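Local coordinates for alcohol dehydrogenase (Aeropyrum pernix, PDB 1H2B), which catalyses the zinc-dependent oxidation of alcohols, most likely with NAD+ as the hydride acceptor, in a hyperthermophilic archaeon, at the interface of chains A and B. Coordinates in Å, arbitrary orientation; residue numbers count along the deposited sequence, not the author numbering. Chains: chain A/B, Alcohol dehydrogenase.

The interface of chains A and B. Residues chain A 174, 209, 317, 320-321; chain B 185-186, 211.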
# COMPACT_ATOMS: atom_id res chain seq x y z
N TYR A 174 4.91 6.18 17.63
CA TYR A 174 5.22 6.53 16.23
C TYR A 174 4.85 5.43 15.24
O TYR A 174 4.16 5.71 14.24
CB TYR A 174 6.70 6.90 16.17
CG TYR A 174 7.15 7.33 14.79
CD1 TYR A 174 7.95 6.50 14.00
CD2 TYR A 174 6.75 8.56 14.28
CE1 TYR A 174 8.31 6.90 12.74
CE2 TYR A 174 7.17 8.99 13.04
CZ TYR A 174 7.91 8.14 12.29
OH TYR A 174 8.26 8.58 11.04
N MET A 209 1.53 14.06 11.73
CA MET A 209 1.65 13.00 10.71
C MET A 209 0.37 12.75 9.92
O MET A 209 0.39 12.05 8.89
CB MET A 209 2.13 11.67 11.35
CG MET A 209 3.48 11.74 12.08
SD MET A 209 4.99 11.67 11.03
CE MET A 209 4.90 9.98 10.37
N GLU A 317 13.67 8.05 12.58
CA GLU A 317 12.75 9.08 12.07
C GLU A 317 12.14 9.88 13.22
O GLU A 317 11.96 11.08 13.12
CB GLU A 317 11.60 8.43 11.26
CG GLU A 317 12.05 7.84 9.94
CD GLU A 317 11.01 7.01 9.20
OE1 GLU A 317 9.84 6.99 9.57
OE2 GLU A 317 11.37 6.39 8.17
N THR A 320 14.58 12.37 14.54
CA THR A 320 14.58 13.54 13.66
C THR A 320 13.47 14.52 14.01
O THR A 320 13.67 15.71 14.16
CB THR A 320 14.47 13.05 12.18
OG1 THR A 320 15.67 12.35 11.82
CG2 THR A 320 14.31 14.27 11.23
N LEU A 321 12.23 14.03 14.14
CA LEU A 321 11.13 14.87 14.54
C LEU A 321 11.40 15.62 15.84
O LEU A 321 11.08 16.79 15.94
CB LEU A 321 9.85 14.05 14.74
CG LEU A 321 9.05 13.65 13.54
CD1 LEU A 321 7.81 12.82 13.99
CD2 LEU A 321 8.60 14.86 12.74
N TYR B 185 8.79 10.94 4.88
CA TYR B 185 8.94 10.55 6.30
C TYR B 185 9.73 11.69 6.92
O TYR B 185 10.29 12.50 6.18
CB TYR B 185 9.70 9.24 6.37
CG TYR B 185 11.02 9.25 5.62
CD1 TYR B 185 12.17 9.76 6.19
CD2 TYR B 185 11.12 8.70 4.33
CE1 TYR B 185 13.39 9.77 5.50
CE2 TYR B 185 12.31 8.69 3.65
CZ TYR B 185 13.45 9.22 4.25
OH TYR B 185 14.64 9.23 3.57
N PRO B 186 9.82 11.79 8.26
CA PRO B 186 10.62 12.87 8.86
C PRO B 186 12.09 12.83 8.47
O PRO B 186 12.75 11.78 8.62
CB PRO B 186 10.46 12.64 10.40
CG PRO B 186 9.15 11.82 10.51
CD PRO B 186 9.17 10.93 9.28
N PRO B 211 5.42 15.07 6.96
CA PRO B 211 6.47 15.65 7.80
C PRO B 211 7.76 15.98 7.06
O PRO B 211 8.81 16.21 7.70
CB PRO B 211 6.70 14.53 8.81
CG PRO B 211 6.65 13.32 7.94
CD PRO B 211 5.50 13.60 6.97
O HOH W 1 15.06 10.96 9.55
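In this largely apolar patch of a two-fold symmetric interface, B:Pro186 of one subunit packs against A:Tyr174, A:Glu317, A:Thr320 and A:Leu321 of the other, helping to join two copies within the deposited tetramer, which may or may not be the form in solution. The branch point of A:Leu321 presses on the outer rim of the proline ring, CG lying 3.5 Å from B:Pro186 CG, while its CD2 methyl continues the contact onto CB. The phenol of A:Tyr174 and the proline ring approach each other head-on, the OH meeting CG and CD. With CG anti to the backbone N (chi1 -178°), the tyrosine reaches out from its helix and delivers that hydroxyl to the subunit boundary. There it donates a 2.7 Å hydrogen bond from OH to A:Glu317 OE1, which lies in the plane of the tyrosine ring and receives the bond on its anti side, 17° out of the carboxylate plane. This bond helps fix the rotation of the carboxylate. The A:Glu317 and B:Tyr185 side chains cross at about a right angle; the carboxylate is nearly parallel to the ring plane (12°) but sits by its CB and CG end, not centred on it, with A:Glu317 CD 3.8 Å from B:Tyr185 CB. Replacing A:Glu317 by alanine would probably deprive the A:Tyr174 hydroxyl of this acceptor and open a gap beside B:Tyr185, though CB would still lie against B:Pro186. A water links the subunits farther along, 2.7 Å from A:Thr320 OG1 and 2.6 Å from the carbonyl B:Pro186 O. Beyond A:Tyr174, the bent side chain of A:Met209 brings its sulfur SD to 3.9 Å from B:Pro211 CG. Chain A supplies helix 312-323, helix 166-181 and the last residue of helix 197-209, whereas chain B contributes loop residues: B:Tyr185 and B:Pro186 shortly before strand 189-193, and B:Pro211 between helix 197-209 and strand 213-218.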